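Local atomic coordinates of N-isopropylammelide isopropylaminohydrolase (Burkholderia multivorans ATCC 17616, PDB entry 6NBO), a protein that belongs to the amidohydrolase family, enzymes built on a TIM barrel, and carries zinc ions bound by histidine and aspartate side chains. Residues M9-A21 against A43-A57. Residues are numbered along the deposited sequence; the frame is centred on the assembly and turned at random. Where two conformers were deposited one is given.
Sequences MTALLIRNVRTGA and APPGCAIEEGAGAIA
Leu-12 to Arg-15 pair with Ala-48 to Glu-51 as neighbouring parallel strands, a worked example of how backbone polarity is paid for when an edge strand pairs with its neighbour. The amides of Leu-13 and Arg-15 and the carbonyls of Ala-11, Leu-13 and Arg-15 are spent on the partner; the bond from Leu-13 N to Ala-48 O, at 2.9 Å, is nearly straight (174°). Leu-12 and Ile-14 bond instead to Ile-29 and Ile-27 of strand 25-30.

At the corner the register slips by two residues around a type I' turn, Gly-52 to Ala-55. Gly-54 N meets Asn-16 O at 2.7 Å, Arg-18 N then reaches Ala-55 O, and Arg-18 O accepts from Ala-57 N at 2.7 Å. Arg-18 also grips Gly-54 O side-on: its chain bends at chi3 (-58°), bringing NE to 2.9 Å and NH2 to 3.0 Å from that one oxygen, which lies in the guanidinium plane. Ile-56 CG1 lies over a face of the same group, while NH2 and NH1 also bond to the carbonyls of Ala-372 and Met-373.

Arg-15, on the strand itself, meets a carboxylate instead. Extended from CG to NE, it offers NH1 to Glu-51 OE2 in a long salt bridge of 3.5 Å, the two planes 40° apart, with Ile-49 CD1 over the guanidinium face. Glu-51 OE1 accepts from a water that in turn accepts from Ala-53 N, whereas Glu-50 turns to Arg-397. Ile-49 CD1 also lies alongside Leu-13 CB, 3.9 Å away, and Val-17 CG2 meets Ala-57 CB.

This pairing builds the small mixed sheet 33-38, 25-30, 11-17, 48-51, with the contact centred about 28 Å from the centre of the chain. Its chemistry implies that the corner is fixed mainly by backbone carbonyls, one of which, Gly-54 O, takes two N-H groups of Arg-18, and that the long Arg-15 bridge probably adds less than the backbone bonds.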
ATOM      1  N   MET A   9      17.845  -3.678 -27.135  1.00 74.61           N
ATOM      2  CA  MET A   9      16.996  -3.018 -26.150  1.00 80.04           C
ATOM      3  C   MET A   9      15.705  -2.506 -26.785  1.00 76.59           C
ATOM      4  O   MET A   9      15.698  -2.050 -27.928  1.00 83.26           O
ATOM      5  CB  MET A   9      17.740  -1.864 -25.484  1.00 87.02           C
ATOM      6  CG  MET A   9      17.041  -1.327 -24.247  1.00 88.58           C
ATOM      7  SD  MET A   9      17.600   0.325 -23.813  1.00 91.40           S
ATOM      8  CE  MET A   9      17.205   1.216 -25.320  1.00 84.92           C
ATOM      9  N   THR A  10      14.616  -2.573 -26.027  1.00 71.60           N
ATOM     10  CA  THR A  10      13.291  -2.234 -26.523  1.00 65.79           C
ATOM     11  C   THR A  10      12.946  -0.782 -26.207  1.00 58.25           C
ATOM     12  O   THR A  10      13.256  -0.278 -25.119  1.00 42.24           O
ATOM     13  CB  THR A  10      12.239  -3.167 -25.920  1.00 60.66           C
ATOM     14  N   ALA A  11      12.312  -0.110 -27.172  1.00 50.66           N
ATOM     15  CA  ALA A  11      11.769   1.232 -26.985  1.00 40.37           C
ATOM     16  C   ALA A  11      10.274   1.234 -27.275  1.00 39.24           C
ATOM     17  O   ALA A  11       9.809   0.544 -28.192  1.00 41.65           O
ATOM     18  CB  ALA A  11      12.460   2.252 -27.887  1.00 35.74           C
ATOM     19  N   LEU A  12       9.533   2.032 -26.502  1.00 33.62           N
ATOM     20  CA  LEU A  12       8.091   2.187 -26.653  1.00 32.13           C
ATOM     21  C   LEU A  12       7.752   3.668 -26.606  1.00 22.36           C
ATOM     22  O   LEU A  12       8.081   4.352 -25.633  1.00 27.78           O
ATOM     23  CB  LEU A  12       7.331   1.440 -25.556  1.00 29.44           C
ATOM     24  CG  LEU A  12       5.808   1.600 -25.575  1.00 27.04           C
ATOM     25  CD1 LEU A  12       5.211   1.005 -26.836  1.00 31.81           C
ATOM     26  CD2 LEU A  12       5.221   0.941 -24.327  1.00 36.22           C
ATOM     27  N   LEU A  13       7.112   4.163 -27.657  1.00 29.78           N
ATOM     28  CA  LEU A  13       6.660   5.547 -27.721  1.00 30.23           C
ATOM     29  C   LEU A  13       5.145   5.541 -27.566  1.00 24.35           C
ATOM     30  O   LEU A  13       4.429   5.059 -28.449  1.00 30.53           O
ATOM     31  CB  LEU A  13       7.079   6.212 -29.034  1.00 26.20           C
ATOM     32  CG  LEU A  13       6.608   7.662 -29.220  1.00 27.92           C
ATOM     33  CD1 LEU A  13       7.111   8.544 -28.082  1.00 26.74           C
ATOM     34  CD2 LEU A  13       7.068   8.204 -30.561  1.00 32.93           C
ATOM     35  N   ILE A  14       4.669   6.070 -26.446  1.00 26.75           N
ATOM     36  CA  ILE A  14       3.241   6.248 -26.205  1.00 26.59           C
ATOM     37  C   ILE A  14       2.889   7.670 -26.627  1.00 30.14           C
ATOM     38  O   ILE A  14       3.293   8.636 -25.974  1.00 32.62           O
ATOM     39  CB  ILE A  14       2.887   6.013 -24.733  1.00 26.75           C
ATOM     40  CG1 ILE A  14       3.367   4.625 -24.273  1.00 26.14           C
ATOM     41  CG2 ILE A  14       1.378   6.216 -24.516  1.00 26.74           C
ATOM     42  CD1 ILE A  14       3.205   4.401 -22.744  1.00 27.70           C
ATOM     43  N   ARG A  15       2.148   7.801 -27.719  1.00 28.88           N
ATOM     44  CA  ARG A  15       1.829   9.109 -28.260  1.00 33.68           C
ATOM     45  C   ARG A  15       0.506   9.628 -27.717  1.00 32.94           C
ATOM     46  O   ARG A  15      -0.432   8.864 -27.490  1.00 32.87           O
ATOM     47  CB  ARG A  15       1.750   9.057 -29.780  1.00 33.87           C
ATOM     48  CG  ARG A  15       3.105   9.078 -30.467  1.00 33.03           C
ATOM     49  CD  ARG A  15       2.910   9.081 -31.961  1.00 40.76           C
ATOM     50  NE  ARG A  15       4.185   9.117 -32.662  1.00 36.43           N
ATOM     51  CZ  ARG A  15       4.397   8.535 -33.837  1.00 49.11           C
ATOM     52  NH1 ARG A  15       3.412   7.869 -34.433  1.00 49.46           N
ATOM     53  NH2 ARG A  15       5.588   8.615 -34.413  1.00 51.04           N
ATOM     54  N   ASN A  16       0.435  10.951 -27.548  1.00 32.28           N
ATOM     55  CA  ASN A  16      -0.835  11.672 -27.447  1.00 32.57           C
ATOM     56  C   ASN A  16      -1.612  11.273 -26.185  1.00 33.30           C
ATOM     57  O   ASN A  16      -2.742  10.778 -26.246  1.00 33.86           O
ATOM     58  CB  ASN A  16      -1.670  11.442 -28.713  1.00 38.16           C
ATOM     59  CG  ASN A  16      -2.957  12.234 -28.723  1.00 47.11           C
ATOM     60  OD1 ASN A  16      -3.073  13.262 -28.056  1.00 61.11           O
ATOM     61  ND2 ASN A  16      -3.938  11.758 -29.481  1.00 53.35           N
ATOM     62  N   VAL A  17      -0.981  11.492 -25.031  1.00 31.76           N
ATOM     63  CA  VAL A  17      -1.616  11.278 -23.732  1.00 30.95           C
ATOM     64  C   VAL A  17      -1.537  12.566 -22.926  1.00 38.10           C
ATOM     65  O   VAL A  17      -0.800  13.491 -23.254  1.00 40.21           O
ATOM     66  CB  VAL A  17      -0.987  10.119 -22.949  1.00 26.13           C
ATOM     67  CG1 VAL A  17      -1.223   8.794 -23.672  1.00 27.23           C
ATOM     68  CG2 VAL A  17       0.502  10.380 -22.723  1.00 28.38           C
ATOM     69  N   ARG A  18      -2.314  12.612 -21.852  1.00 32.74           N
ATOM     70  CA  ARG A  18      -2.390  13.773 -20.980  1.00 32.65           C
ATOM     71  C   ARG A  18      -2.076  13.330 -19.560  1.00 41.15           C
ATOM     72  O   ARG A  18      -2.603  12.317 -19.090  1.00 34.30           O
ATOM     73  CB  ARG A  18      -3.771  14.419 -21.040  1.00 33.26           C
ATOM     74  CG  ARG A  18      -4.097  15.124 -22.366  1.00 34.36           C
ATOM     75  CD  ARG A  18      -5.576  15.503 -22.417  1.00 42.31           C
ATOM     76  NE  ARG A  18      -6.422  14.323 -22.263  1.00 41.39           N
ATOM     77  CZ  ARG A  18      -7.370  14.190 -21.343  1.00 47.19           C
ATOM     78  NH1 ARG A  18      -7.621  15.180 -20.496  1.00 45.39           N
ATOM     79  NH2 ARG A  18      -8.080  13.069 -21.280  1.00 41.42           N
ATOM     80  N   THR A  19      -1.215  14.067 -18.878  1.00 40.76           N
ATOM     81  CA  THR A  19      -0.961  13.747 -17.481  1.00 42.36           C
ATOM     82  C   THR A  19      -1.940  14.443 -16.543  1.00 51.38           C
ATOM     83  O   THR A  19      -1.885  14.219 -15.330  1.00 48.11           O
ATOM     84  CB  THR A  19       0.474  14.108 -17.110  1.00 46.64           C
ATOM     85  OG1 THR A  19       0.672  15.509 -17.320  1.00 52.08           O
ATOM     86  CG2 THR A  19       1.457  13.317 -17.971  1.00 39.92           C
ATOM     87  N   GLY A  20      -2.842  15.262 -17.075  1.00 57.62           N
ATOM     88  CA  GLY A  20      -3.848  15.918 -16.266  1.00 62.88           C
ATOM     89  C   GLY A  20      -4.265  17.241 -16.868  1.00 79.05           C
ATOM     90  O   GLY A  20      -4.552  17.319 -18.068  1.00 68.31           O
ATOM     91  N   ALA A  21      -4.313  18.284 -16.040  1.00 97.22           N
ATOM     92  CA  ALA A  21      -4.535  19.651 -16.509  1.00107.58           C
ATOM     93  C   ALA A  21      -3.206  20.170 -17.041  1.00116.23           C
ATOM     94  O   ALA A  21      -2.438  20.831 -16.340  1.00131.05           O
ATOM     95  CB  ALA A  21      -5.086  20.533 -15.397  1.00108.40           C
ATOM     96  N   ALA A  43      10.728   9.402 -32.981  1.00 35.48           N
ATOM     97  CA  ALA A  43      10.761   7.975 -32.710  1.00 42.90           C
ATOM     98  C   ALA A  43      12.165   7.449 -32.966  1.00 32.11           C
ATOM     99  O   ALA A  43      12.671   7.600 -34.081  1.00 34.17           O
ATOM    100  CB  ALA A  43       9.762   7.242 -33.592  1.00 45.17           C
ATOM    101  N   PRO A  44      12.836   6.867 -31.974  1.00 31.26           N
ATOM    102  CA  PRO A  44      14.068   6.145 -32.268  1.00 34.78           C
ATOM    103  C   PRO A  44      13.801   5.070 -33.296  1.00 38.16           C
ATOM    104  O   PRO A  44      12.689   4.509 -33.360  1.00 41.47           O
ATOM    105  CB  PRO A  44      14.459   5.545 -30.910  1.00 34.32           C
ATOM    106  CG  PRO A  44      13.780   6.397 -29.893  1.00 31.04           C
ATOM    107  CD  PRO A  44      12.498   6.855 -30.539  1.00 29.06           C
ATOM    108  N   PRO A  45      14.771   4.773 -34.154  1.00 39.71           N
ATOM    109  CA  PRO A  45      14.561   3.741 -35.178  1.00 39.86           C
ATOM    110  C   PRO A  45      14.075   2.434 -34.559  1.00 46.17           C
ATOM    111  O   PRO A  45      14.560   2.007 -33.511  1.00 44.93           O
ATOM    112  CB  PRO A  45      15.949   3.594 -35.814  1.00 48.18           C
ATOM    113  CG  PRO A  45      16.604   4.924 -35.578  1.00 41.89           C
ATOM    114  CD  PRO A  45      16.096   5.407 -34.254  1.00 38.68           C
ATOM    115  N   GLY A  46      13.059   1.831 -35.181  1.00 51.61           N
ATOM    116  CA  GLY A  46      12.554   0.529 -34.770  1.00 47.97           C
ATOM    117  C   GLY A  46      11.699   0.510 -33.524  1.00 52.58           C
ATOM    118  O   GLY A  46      11.376  -0.572 -33.022  1.00 53.92           O
ATOM    119  N   CYS A  47      11.308   1.663 -33.012  1.00 40.39           N
ATOM    120  CA  CYS A  47      10.579   1.764 -31.760  0.56 35.49           C
ATOM    121  C   CYS A  47       9.115   1.367 -31.957  1.00 35.59           C
ATOM    122  O   CYS A  47       8.505   1.734 -32.961  1.00 42.46           O
ATOM    123  CB  CYS A  47      10.704   3.208 -31.267  0.56 36.77           C
ATOM    124  SG  CYS A  47       9.794   3.728 -29.840  0.56 33.03           S
ATOM    125  N   ALA A  48       8.557   0.631 -31.002  1.00 38.16           N
ATOM    126  CA  ALA A  48       7.129   0.346 -31.025  1.00 43.70           C
ATOM    127  C   ALA A  48       6.335   1.618 -30.731  1.00 38.40           C
ATOM    128  O   ALA A  48       6.772   2.490 -29.976  1.00 31.49           O
ATOM    129  CB  ALA A  48       6.777  -0.734 -30.000  1.00 42.17           C
ATOM    130  N   ILE A  49       5.162   1.724 -31.350  1.00 44.85           N
ATOM    131  CA  ILE A  49       4.292   2.888 -31.213  1.00 38.69           C
ATOM    132  C   ILE A  49       2.997   2.447 -30.551  1.00 36.03           C
ATOM    133  O   ILE A  49       2.380   1.466 -30.980  1.00 38.41           O
ATOM    134  CB  ILE A  49       3.985   3.535 -32.579  1.00 45.81           C
ATOM    135  CG1 ILE A  49       5.274   3.862 -33.334  1.00 44.68           C
ATOM    136  CG2 ILE A  49       3.141   4.787 -32.382  1.00 48.16           C
ATOM    137  CD1 ILE A  49       6.128   4.863 -32.620  1.00 42.94           C
ATOM    138  N   GLU A  50       2.576   3.179 -29.526  1.00 34.61           N
ATOM    139  CA  GLU A  50       1.269   2.983 -28.910  1.00 40.86           C
ATOM    140  C   GLU A  50       0.502   4.297 -29.014  1.00 35.93           C
ATOM    141  O   GLU A  50       0.966   5.328 -28.517  1.00 37.82           O
ATOM    142  CB  GLU A  50       1.437   2.531 -27.456  1.00 33.31           C
ATOM    143  CG  GLU A  50       0.183   2.117 -26.766  1.00 42.28           C
ATOM    144  CD  GLU A  50      -0.380   0.808 -27.279  1.00 34.60           C
ATOM    145  OE1 GLU A  50       0.374  -0.028 -27.833  1.00 39.10           O
ATOM    146  OE2 GLU A  50      -1.592   0.621 -27.114  1.00 42.39           O
ATOM    147  N   GLU A  51      -0.649   4.275 -29.682  1.00 35.07           N
ATOM    148  CA  GLU A  51      -1.450   5.490 -29.834  1.00 34.99           C
ATOM    149  C   GLU A  51      -2.319   5.674 -28.592  1.00 39.50           C
ATOM    150  O   GLU A  51      -3.256   4.906 -28.364  1.00 39.33           O
ATOM    151  CB  GLU A  51      -2.296   5.430 -31.104  1.00 44.60           C
ATOM    152  CG  GLU A  51      -1.483   5.508 -32.413  1.00 52.13           C
ATOM    153  CD  GLU A  51      -0.712   6.824 -32.583  1.00 65.70           C
ATOM    154  OE1 GLU A  51      -1.000   7.794 -31.847  1.00 63.56           O
ATOM    155  OE2 GLU A  51       0.181   6.891 -33.463  1.00 62.82           O
ATOM    156  N   GLY A  52      -2.009   6.699 -27.789  1.00 43.78           N
ATOM    157  CA  GLY A  52      -2.753   6.953 -26.565  1.00 35.85           C
ATOM    158  C   GLY A  52      -4.124   7.568 -26.767  1.00 42.30           C
ATOM    159  O   GLY A  52      -4.947   7.522 -25.847  1.00 38.20           O
ATOM    160  N   ALA A  53      -4.373   8.165 -27.933  1.00 40.69           N
ATOM    161  CA  ALA A  53      -5.696   8.678 -28.311  1.00 48.82           C
ATOM    162  C   ALA A  53      -6.255   9.650 -27.271  1.00 48.87           C
ATOM    163  O   ALA A  53      -7.457   9.675 -26.994  1.00 44.87           O
ATOM    164  CB  ALA A  53      -6.675   7.530 -28.562  1.00 49.09           C
ATOM    165  N   GLY A  54      -5.377  10.465 -26.692  1.00 41.28           N
ATOM    166  CA  GLY A  54      -5.808  11.505 -25.784  1.00 40.67           C
ATOM    167  C   GLY A  54      -6.162  11.035 -24.397  1.00 35.78           C
ATOM    168  O   GLY A  54      -6.719  11.817 -23.621  1.00 35.08           O
ATOM    169  N   ALA A  55      -5.858   9.787 -24.059  1.00 35.18           N
ATOM    170  CA  ALA A  55      -6.147   9.269 -22.733  1.00 39.57           C
ATOM    171  C   ALA A  55      -5.293   9.966 -21.679  1.00 35.49           C
ATOM    172  O   ALA A  55      -4.204  10.476 -21.955  1.00 30.52           O
ATOM    173  CB  ALA A  55      -5.880   7.766 -22.669  1.00 30.57           C
ATOM    174  N   ILE A  56      -5.795   9.963 -20.446  1.00 30.91           N
ATOM    175  CA  ILE A  56      -4.967  10.361 -19.311  1.00 28.21           C
ATOM    176  C   ILE A  56      -3.951   9.269 -19.021  1.00 29.52           C
ATOM    177  O   ILE A  56      -4.290   8.080 -18.952  1.00 29.43           O
ATOM    178  CB  ILE A  56      -5.838  10.663 -18.080  1.00 29.80           C
ATOM    179  CG1 ILE A  56      -6.443  12.062 -18.198  1.00 30.00           C
ATOM    180  CG2 ILE A  56      -5.006  10.496 -16.781  1.00 27.55           C
ATOM    181  CD1 ILE A  56      -7.375  12.437 -17.060  1.00 35.94           C
ATOM    182  N   ALA A  57      -2.690   9.662 -18.861  1.00 27.79           N
ATOM    183  CA  ALA A  57      -1.636   8.766 -18.419  1.00 23.25           C
ATOM    184  C   ALA A  57      -1.397   8.979 -16.929  1.00 32.01           C
ATOM    185  O   ALA A  57      -1.158  10.108 -16.484  1.00 26.11           O
ATOM    186  CB  ALA A  57      -0.340   8.993 -19.209  1.00 26.13           C
TER
HETATM  187  O   HOH W   1      -3.194   8.682 -30.544  1.00 32.93           O
HETATM  188  O   HOH W   2      -0.826  11.812 -14.448  1.00 31.08           O